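Local coordinates for protein cortical-lytic enzyme (Clostridium perfringens, PDB 5JIP) that is a family 25 glycoside hydrolase, a muramidase involved in hydrolysing the spore cortex peptidoglycan during germination, at residues A[122-127]-A[161-166]; A[43-48]-A[72-77]; A[150-155]-A[177-182]. One frame throughout, in Å; residues are numbered along the deposited sequence.

Interaction 1. Residues A[122-127]-A[161-166]; sequences LTTTEL and FKVPGK
Van der Waals packing carries the direct contact between the start of helix 124-142 and the loop 161-166. Thr-124 points its CB at the loop, and its methyl CG2, anti to the backbone N, sits 3.3 Å from Lys-162 O. The CA atoms come nearest at Thr-125 and Val-163, 5.4 Å apart. Thr-125 OG1 lies 3.6 Å from Val-163 CG1 and equally far from Pro-164 CD, with the Thr-125 and Val-163 side chains crossing at about a right angle. Deeper in, Leu-127 CD2 approaches the Phe-161 ring obliquely, 4.2 Å from CE1, and both residues also pack on Phe-154 of helix 152-157.

The helix begins with a capping box. Thr-123 is the N-cap: its OG1 accepts from Glu-126 N at 3.0 Å, while Thr-123 N donates back to Glu-126 OE1 at 2.8 Å, a nearly straight bond (172°) on the anti lone pair.

Water supplies the polar link between the segments. One molecule lies 2.7 Å from Thr-125 OG1 and donates to Pro-164 O. Thr-124 OG1, turned beside its own backbone N, has weak hydrogen bonds to Tyr-158 O and Asp-159 OD2.

Interaction 2. Residues A[43-48]-A[72-77]; sequences SGSGTG and AYHFAK
Two neighbouring parallel strands of the TIM-barrel-type domain of this family meet here at their C-terminal ends, where 38-44 and 70-75 pass into loops. Ser-43 bridges His-74 and Gly-44 bridges Phe-75. Phe-75 N donates to Ser-43 O at 3.0 Å, coming from above the carbonyl plane, whereas Ser-45 N reaches Phe-75 O in the carbonyl plane, also at 3.0 Å. A weak bond runs from Ser-43 N to Tyr-73 O.

On the face carrying Ser-43 and His-74, Ser-43 OG takes the crowded position between its backbone N and carbonyl carbon (chi1 54°), which sets it at the edge of the imidazole, hydrogen-bonded to His-74 ND1 at 2.9 Å. Ser-45 OG touches the same ring edge-on, 3.4 Å from His-74 CE1. With NE2 bonded to Gln-88 OE1, the ring has a polar partner on each nitrogen, which should hold its rotation.

On the other face, Phe-75 CB packs against Gly-44 CA, and the Phe-75 ring reaches Gly-46, CD1 to CA 3.7 Å. Beyond the strands a type I turn, Ser-45 to Gly-48, lies beside the Lys-77 chain; CD packs on Ser-45 O, and a water joins NZ to Gly-46 O.

Helix 83-100 covers the Ser-43 and His-74 side through Phe-92 and Gln-88, while strand 111-113 continues the sheet beyond 70-75.

Interaction 3. Residues A[150-155]-A[177-182]; sequences TGLFFI and IAMYTR. With MES (2-(N-morpholino)-ethanesulfonic acid), chain D.
Strands 147-151 and 175-178 run parallel, Thr-150 bridging Ile-177 and Gly-151 bridging Ala-178, with Ala-178 N donating to Thr-150 O at 3.0 Å on a lone pair and Leu-152 N donating to Ala-178 O at 2.9 Å, nearly along the C=O axis. The second bond comes from the first residue of helix 152-157, so strand pairing continues straight into the helix start, with Gly-151 as N-cap. This joins the two strands of a beta-alpha-beta unit.

Leu-152 carries most of the side-chain packing. Its CG is anti to the backbone N (chi1 -178°), which lays the branch alongside Met-179, the two pointing the same way, with CD2 3.7 Å from SD. Its other methyl, CD1, meets Ile-177 CD1 at 4.2 Å, and Ile-155 CD1 approaches that same Ile-177 methyl from the helix.

A MES molecule, probably from the crystallisation liquor, bridges the segments. Phe-153 N donates to MES O1S at 3.0 Å and Tyr-180 N to MES O2S at 2.9 Å; Asn-186 ND2 also hydrogen-bonds the MES. The ethyl carbon C7 lies over one face of the Tyr-180 ring, offset toward the rim, while morpholine C5 rests on Ala-178 CB, 3.5 Å away. Tyr-180 OH is bonded to Gln-203 OE1, which helps hold the ring in place.

One N-H from the first turn of the helix and one from the loop just after strand 175-178 thus hold the sulfonate, a setting that probably suits a negatively charged group, helped by the helix dipole.

How the interactions relate
All three contacts lie within the family 25 domain, away from the magnesium site formed by Asp-227, Met-230, Asp-258 and Asp-304. Interactions 1 and 3 touch, although their centres are 19 Å apart: Phe-154 CE2 packs 3.6 Å from Leu-127 CD2, and Phe-161 CE1 comes within 4.1 Å of Ile-155 CA. Helix 124-142 leads into strand 147-151, so their segments alternate along the chain. Interaction 2 closes earlier in sequence and touches neither, with nearest atoms about 7 Å from interaction 1 and about 8 Å from interaction 3; interactions 2 and 3 reach the same sheet. Another bound MES, not the one of interaction 3, lies about 3 Å from the Tyr-73 side chain.

Interaction 1. Residues A[122-127]-A[161-166]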
loop_
_atom_site.group_PDB
_atom_site.type_symbol
_atom_site.label_atom_id
_atom_site.label_comp_id
_atom_site.label_asym_id
_atom_site.label_seq_id
_atom_site.Cartn_x
_atom_site.Cartn_y
_atom_site.Cartn_z
ATOM N N LEU A 122 0.940 27.125 25.967
ATOM C CA LEU A 122 0.294 26.831 24.695
ATOM C C LEU A 122 -0.961 26.011 24.929
ATOM O O LEU A 122 -0.987 25.120 25.785
ATOM C CB LEU A 122 1.220 26.069 23.734
ATOM C CG LEU A 122 2.503 26.776 23.290
ATOM C CD1 LEU A 122 3.296 25.867 22.353
ATOM C CD2 LEU A 122 2.213 28.095 22.633
ATOM N N THR A 123 -2.006 26.323 24.167
ATOM C CA THR A 123 -3.156 25.440 24.115
ATOM C C THR A 123 -2.810 24.182 23.311
ATOM O O THR A 123 -1.842 24.142 22.544
ATOM C CB THR A 123 -4.357 26.147 23.484
ATOM O OG1 THR A 123 -4.116 26.323 22.088
ATOM C CG2 THR A 123 -4.580 27.505 24.101
ATOM N N THR A 124 -3.619 23.142 23.502
ATOM C CA THR A 124 -3.465 21.948 22.682
ATOM C C THR A 124 -3.563 22.279 21.196
ATOM O O THR A 124 -2.806 21.738 20.381
ATOM C CB THR A 124 -4.501 20.925 23.089
ATOM O OG1 THR A 124 -4.302 20.611 24.467
ATOM C CG2 THR A 124 -4.393 19.654 22.224
ATOM N N THR A 125 -4.484 23.173 20.816
ATOM C CA THR A 125 -4.574 23.556 19.407
ATOM C C THR A 125 -3.281 24.210 18.954
ATOM O O THR A 125 -2.769 23.916 17.869
ATOM C CB THR A 125 -5.756 24.501 19.171
ATOM O OG1 THR A 125 -6.976 23.864 19.579
ATOM C CG2 THR A 125 -5.862 24.904 17.690
ATOM N N GLU A 126 -2.732 25.103 19.773
ATOM C CA GLU A 126 -1.512 25.786 19.377
ATOM C C GLU A 126 -0.343 24.808 19.259
ATOM O O GLU A 126 0.445 24.896 18.307
ATOM C CB GLU A 126 -1.197 26.902 20.376
ATOM C CG GLU A 126 -2.163 28.072 20.284
ATOM C CD GLU A 126 -2.016 29.067 21.412
ATOM O OE1 GLU A 126 -1.744 28.644 22.560
ATOM O OE2 GLU A 126 -2.175 30.281 21.131
ATOM N N LEU A 127 -0.212 23.881 20.210
ATOM C CA LEU A 127 0.912 22.944 20.159
ATOM C C LEU A 127 0.781 22.027 18.949
ATOM O O LEU A 127 1.726 21.866 18.170
ATOM C CB LEU A 127 0.987 22.128 21.439
ATOM C CG LEU A 127 2.095 21.070 21.502
ATOM C CD1 LEU A 127 3.451 21.712 21.380
ATOM C CD2 LEU A 127 2.057 20.266 22.796
ATOM N N PHE A 161 -3.686 15.077 22.957
ATOM C CA PHE A 161 -3.492 15.684 21.640
ATOM C C PHE A 161 -4.799 15.746 20.854
ATOM O O PHE A 161 -4.801 15.805 19.621
ATOM C CB PHE A 161 -2.434 14.935 20.813
ATOM C CG PHE A 161 -1.020 15.242 21.188
ATOM C CD1 PHE A 161 -0.702 16.078 22.256
ATOM C CD2 PHE A 161 0.014 14.712 20.436
ATOM C CE1 PHE A 161 0.639 16.357 22.573
ATOM C CE2 PHE A 161 1.322 14.986 20.747
ATOM C CZ PHE A 161 1.637 15.805 21.828
ATOM N N LYS A 162 -5.920 15.773 21.559
ATOM C CA LYS A 162 -7.214 15.999 20.913
ATOM C C LYS A 162 -7.421 17.487 20.706
ATOM O O LYS A 162 -7.355 18.267 21.658
ATOM C CB LYS A 162 -8.339 15.412 21.754
ATOM C CG LYS A 162 -9.704 15.495 21.065
ATOM C CD LYS A 162 -10.749 14.690 21.807
ATOM C CE LYS A 162 -12.026 14.581 20.978
ATOM N NZ LYS A 162 -13.169 13.932 21.705
ATOM N N VAL A 163 -7.640 17.890 19.464
ATOM C CA VAL A 163 -7.827 19.294 19.119
ATOM C C VAL A 163 -9.326 19.556 19.037
ATOM O O VAL A 163 -10.009 18.883 18.257
ATOM C CB VAL A 163 -7.144 19.653 17.803
ATOM C CG1 VAL A 163 -7.502 21.095 17.390
ATOM C CG2 VAL A 163 -5.628 19.464 17.974
ATOM N N PRO A 164 -9.856 20.524 19.776
ATOM C CA PRO A 164 -11.293 20.854 19.676
ATOM C C PRO A 164 -11.750 21.035 18.233
ATOM O O PRO A 164 -11.167 21.789 17.464
ATOM C CB PRO A 164 -11.395 22.164 20.466
ATOM C CG PRO A 164 -10.324 22.037 21.511
ATOM C CD PRO A 164 -9.184 21.316 20.819
ATOM N N GLY A 165 -12.799 20.313 17.866
ATOM C CA GLY A 165 -13.335 20.409 16.521
ATOM C C GLY A 165 -12.609 19.612 15.450
ATOM O O GLY A 165 -13.118 19.513 14.324
ATOM N N LYS A 166 -11.455 19.012 15.761
ATOM C CA LYS A 166 -10.563 18.498 14.731
ATOM C C LYS A 166 -10.056 17.092 14.996
ATOM O O LYS A 166 -9.246 16.588 14.208
ATOM C CB LYS A 166 -9.349 19.430 14.567
ATOM C CG LYS A 166 -9.689 20.845 14.110
ATOM C CD LYS A 166 -10.133 20.858 12.655
ATOM C CE LYS A 166 -10.441 22.282 12.180
ATOM N NZ LYS A 166 -9.226 23.135 12.176
HETATM O O HOH W 1 -9.243 23.890 18.057
#

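Interaction 2. Residues A[43-48]-A[72-77]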
loop_
_atom_site.group_PDB
_atom_site.type_symbol
_atom_site.label_atom_id
_atom_site.label_comp_id
_atom_site.label_asym_id
_atom_site.label_seq_id
_atom_site.Cartn_x
_atom_site.Cartn_y
_atom_site.Cartn_z
ATOM N N SER A 43 19.915 17.981 15.888
ATOM C CA SER A 43 19.813 19.411 16.154
ATOM C C SER A 43 18.785 19.619 17.246
ATOM O O SER A 43 18.072 18.699 17.651
ATOM C CB SER A 43 19.409 20.205 14.909
ATOM O OG SER A 43 18.199 19.686 14.336
ATOM N N GLY A 44 18.704 20.856 17.702
ATOM C CA GLY A 44 17.758 21.195 18.740
ATOM C C GLY A 44 17.712 22.685 18.956
ATOM O O GLY A 44 18.683 23.397 18.702
ATOM N N SER A 45 16.548 23.153 19.388
ATOM C CA SER A 45 16.295 24.554 19.669
ATOM C C SER A 45 15.949 24.763 21.141
ATOM O O SER A 45 15.450 25.837 21.511
ATOM C CB SER A 45 15.170 25.045 18.750
ATOM O OG SER A 45 15.546 24.936 17.370
ATOM N N GLY A 46 16.211 23.756 21.975
ATOM C CA GLY A 46 15.848 23.799 23.380
ATOM C C GLY A 46 16.527 24.906 24.163
ATOM O O GLY A 46 16.003 25.349 25.192
ATOM N N THR A 47 17.692 25.360 23.710
ATOM C CA THR A 47 18.382 26.451 24.393
ATOM C C THR A 47 17.908 27.831 23.954
ATOM O O THR A 47 18.424 28.830 24.474
ATOM C CB THR A 47 19.914 26.370 24.188
ATOM O OG1 THR A 47 20.246 26.698 22.836
ATOM C CG2 THR A 47 20.448 24.991 24.558
ATOM N N GLY A 48 16.951 27.921 23.014
ATOM C CA GLY A 48 16.452 29.185 22.506
ATOM C C GLY A 48 16.923 29.536 21.112
ATOM O O GLY A 48 16.364 30.452 20.501
ATOM N N ALA A 72 17.919 10.376 12.801
ATOM C CA ALA A 72 18.209 11.477 13.718
ATOM C C ALA A 72 16.964 12.283 14.040
ATOM O O ALA A 72 15.988 12.314 13.277
ATOM C CB ALA A 72 19.283 12.383 13.136
ATOM N N TYR A 73 17.047 13.004 15.159
ATOM C CA TYR A 73 15.935 13.794 15.635
ATOM C C TYR A 73 16.340 15.247 15.850
ATOM O O TYR A 73 17.528 15.587 15.993
ATOM C CB TYR A 73 15.345 13.217 16.925
ATOM C CG TYR A 73 16.229 13.197 18.141
ATOM C CD1 TYR A 73 16.389 14.328 18.945
ATOM C CD2 TYR A 73 16.867 12.032 18.525
ATOM C CE1 TYR A 73 17.185 14.294 20.057
ATOM C CE2 TYR A 73 17.675 11.992 19.652
ATOM C CZ TYR A 73 17.826 13.122 20.407
ATOM O OH TYR A 73 18.636 13.064 21.514
ATOM N N HIS A 74 15.316 16.091 15.824
ATOM C CA HIS A 74 15.389 17.502 16.183
ATOM C C HIS A 74 14.607 17.755 17.469
ATOM O O HIS A 74 13.423 17.403 17.558
ATOM C CB HIS A 74 14.818 18.381 15.064
ATOM C CG HIS A 74 14.689 19.821 15.447
ATOM N ND1 HIS A 74 15.777 20.655 15.565
ATOM C CD2 HIS A 74 13.601 20.574 15.750
ATOM C CE1 HIS A 74 15.361 21.867 15.906
ATOM N NE2 HIS A 74 14.046 21.840 16.033
ATOM N N PHE A 75 15.234 18.423 18.439
ATOM C CA PHE A 75 14.534 18.795 19.664
ATOM C C PHE A 75 13.768 20.084 19.406
ATOM O O PHE A 75 14.359 21.149 19.178
ATOM C CB PHE A 75 15.481 18.951 20.850
ATOM C CG PHE A 75 14.765 19.244 22.126
ATOM C CD1 PHE A 75 14.435 20.540 22.477
ATOM C CD2 PHE A 75 14.402 18.215 22.964
ATOM C CE1 PHE A 75 13.750 20.805 23.648
ATOM C CE2 PHE A 75 13.707 18.469 24.136
ATOM C CZ PHE A 75 13.405 19.762 24.485
ATOM N N ALA A 76 12.446 19.987 19.460
ATOM C CA ALA A 76 11.580 21.088 19.067
ATOM C C ALA A 76 11.517 22.174 20.141
ATOM O O ALA A 76 11.594 21.899 21.342
ATOM C CB ALA A 76 10.187 20.559 18.808
ATOM N N LYS A 77 11.359 23.420 19.697
ATOM C CA LYS A 77 10.884 24.492 20.572
ATOM C C LYS A 77 9.611 25.093 19.984
ATOM O O LYS A 77 9.661 26.033 19.175
ATOM C CB LYS A 77 11.942 25.562 20.791
ATOM C CG LYS A 77 11.546 26.442 21.984
ATOM C CD LYS A 77 12.682 27.271 22.552
ATOM C CE LYS A 77 12.236 28.003 23.848
ATOM N NZ LYS A 77 12.030 27.077 25.048
HETATM O O HOH W 2 13.437 24.695 25.737
#

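Interaction 3. Residues A[150-155]-A[177-182]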
loop_
_atom_site.group_PDB
_atom_site.type_symbol
_atom_site.label_atom_id
_atom_site.label_comp_id
_atom_site.label_asym_id
_atom_site.label_seq_id
_atom_site.Cartn_x
_atom_site.Cartn_y
_atom_site.Cartn_z
ATOM N N THR A 150 7.352 11.696 21.526
ATOM C CA THR A 150 6.876 12.413 22.688
ATOM C C THR A 150 6.606 11.389 23.774
ATOM O O THR A 150 6.560 10.192 23.516
ATOM C CB THR A 150 5.625 13.254 22.346
ATOM O OG1 THR A 150 5.350 14.156 23.420
ATOM C CG2 THR A 150 4.444 12.396 22.136
ATOM N N GLY A 151 6.395 11.885 25.003
ATOM C CA GLY A 151 6.120 11.032 26.135
ATOM C C GLY A 151 4.631 10.886 26.435
ATOM O O GLY A 151 3.821 11.747 26.099
ATOM N N LEU A 152 4.292 9.769 27.090
ATOM C CA LEU A 152 2.914 9.539 27.511
ATOM C C LEU A 152 2.440 10.644 28.445
ATOM O O LEU A 152 1.321 11.158 28.300
ATOM C CB LEU A 152 2.802 8.170 28.192
ATOM C CG LEU A 152 1.388 7.737 28.653
ATOM C CD1 LEU A 152 0.426 7.759 27.488
ATOM C CD2 LEU A 152 1.370 6.349 29.314
ATOM N N PHE A 153 3.282 11.029 29.403
ATOM C CA PHE A 153 2.926 12.118 30.312
ATOM C C PHE A 153 2.604 13.394 29.547
ATOM O O PHE A 153 1.576 14.045 29.797
ATOM C CB PHE A 153 4.065 12.350 31.293
ATOM C CG PHE A 153 3.825 13.486 32.236
ATOM C CD1 PHE A 153 3.051 13.305 33.361
ATOM C CD2 PHE A 153 4.369 14.737 31.996
ATOM C CE1 PHE A 153 2.814 14.351 34.231
ATOM C CE2 PHE A 153 4.136 15.781 32.865
ATOM C CZ PHE A 153 3.363 15.582 33.984
ATOM N N PHE A 154 3.473 13.753 28.599
ATOM C CA PHE A 154 3.314 14.963 27.806
ATOM C C PHE A 154 2.004 14.952 27.026
ATOM O O PHE A 154 1.278 15.953 27.005
ATOM C CB PHE A 154 4.511 15.095 26.861
ATOM C CG PHE A 154 4.619 16.416 26.182
ATOM C CD1 PHE A 154 5.253 17.467 26.809
ATOM C CD2 PHE A 154 4.115 16.607 24.893
ATOM C CE1 PHE A 154 5.366 18.692 26.190
ATOM C CE2 PHE A 154 4.232 17.828 24.262
ATOM C CZ PHE A 154 4.852 18.875 24.902
ATOM N N ILE A 155 1.689 13.825 26.363
ATOM C CA ILE A 155 0.415 13.703 25.662
ATOM C C ILE A 155 -0.720 13.998 26.633
ATOM O O ILE A 155 -1.663 14.718 26.303
ATOM C CB ILE A 155 0.285 12.303 25.020
ATOM C CG1 ILE A 155 1.252 12.173 23.829
ATOM C CG2 ILE A 155 -1.135 12.035 24.554
ATOM C CD1 ILE A 155 1.357 10.763 23.271
ATOM N N ILE A 177 6.804 6.572 21.124
ATOM C CA ILE A 177 6.242 6.965 22.407
ATOM C C ILE A 177 7.211 6.585 23.509
ATOM O O ILE A 177 7.780 5.486 23.521
ATOM C CB ILE A 177 4.856 6.346 22.663
ATOM C CG1 ILE A 177 4.241 7.000 23.906
ATOM C CG2 ILE A 177 4.948 4.827 22.781
ATOM C CD1 ILE A 177 2.780 6.667 24.123
ATOM N N ALA A 178 7.398 7.507 24.441
ATOM C CA ALA A 178 8.186 7.249 25.636
ATOM C C ALA A 178 7.241 6.952 26.795
ATOM O O ALA A 178 6.349 7.750 27.086
ATOM C CB ALA A 178 9.062 8.449 25.964
ATOM N N MET A 179 7.436 5.803 27.439
ATOM C CA MET A 179 6.769 5.468 28.687
ATOM C C MET A 179 7.710 4.548 29.443
ATOM O O MET A 179 7.902 3.396 29.039
ATOM C CB MET A 179 5.433 4.779 28.468
ATOM C CG MET A 179 4.736 4.551 29.823
ATOM S SD MET A 179 3.527 3.307 29.655
ATOM C CE MET A 179 4.565 1.842 29.583
ATOM N N TYR A 180 8.255 5.050 30.545
ATOM C CA TYR A 180 9.314 4.368 31.283
ATOM C C TYR A 180 8.723 3.441 32.343
ATOM O O TYR A 180 7.981 3.887 33.226
ATOM C CB TYR A 180 10.241 5.412 31.919
ATOM C CG TYR A 180 10.912 6.334 30.923
ATOM C CD1 TYR A 180 10.987 6.008 29.572
ATOM C CD2 TYR A 180 11.485 7.516 31.338
ATOM C CE1 TYR A 180 11.617 6.864 28.670
ATOM C CE2 TYR A 180 12.098 8.348 30.488
ATOM C CZ TYR A 180 12.172 8.039 29.145
ATOM O OH TYR A 180 12.800 8.938 28.318
ATOM N N THR A 181 9.069 2.154 32.261
ATOM C CA THR A 181 8.591 1.193 33.248
ATOM C C THR A 181 9.210 1.415 34.637
ATOM O O THR A 181 8.662 0.921 35.630
ATOM C CB THR A 181 8.862 -0.224 32.739
ATOM O OG1 THR A 181 10.244 -0.376 32.420
ATOM C CG2 THR A 181 8.043 -0.502 31.496
ATOM N N ARG A 182 10.306 2.166 34.736
ATOM C CA ARG A 182 10.904 2.486 36.035
ATOM C C ARG A 182 10.033 3.409 36.884
ATOM O O ARG A 182 10.290 3.549 38.089
ATOM C CB ARG A 182 12.301 3.125 35.853
ATOM C CG ARG A 182 12.315 4.567 35.339
ATOM C CD ARG A 182 13.678 5.243 35.492
ATOM N NE ARG A 182 13.741 6.545 34.819
ATOM C CZ ARG A 182 13.297 7.695 35.319
ATOM N NH1 ARG A 182 12.729 7.738 36.520
ATOM N NH2 ARG A 182 13.396 8.808 34.600
HETATM O O1 MES D . 11.545 12.878 28.519
HETATM C C2 MES D . 11.134 12.963 29.885
HETATM C C3 MES D . 10.366 11.719 30.350
HETATM N N4 MES D . 9.413 11.243 29.327
HETATM C C5 MES D . 9.877 11.263 27.942
HETATM C C6 MES D . 10.430 12.647 27.648
HETATM C C7 MES D . 8.739 9.973 29.685
HETATM C C8 MES D . 7.860 10.268 30.898
HETATM S S MES D . 6.701 9.076 31.052
HETATM O O1S MES D . 5.709 9.297 29.965
HETATM O O2S MES D . 7.360 7.752 31.001
HETATM O O3S MES D . 6.045 9.271 32.375
#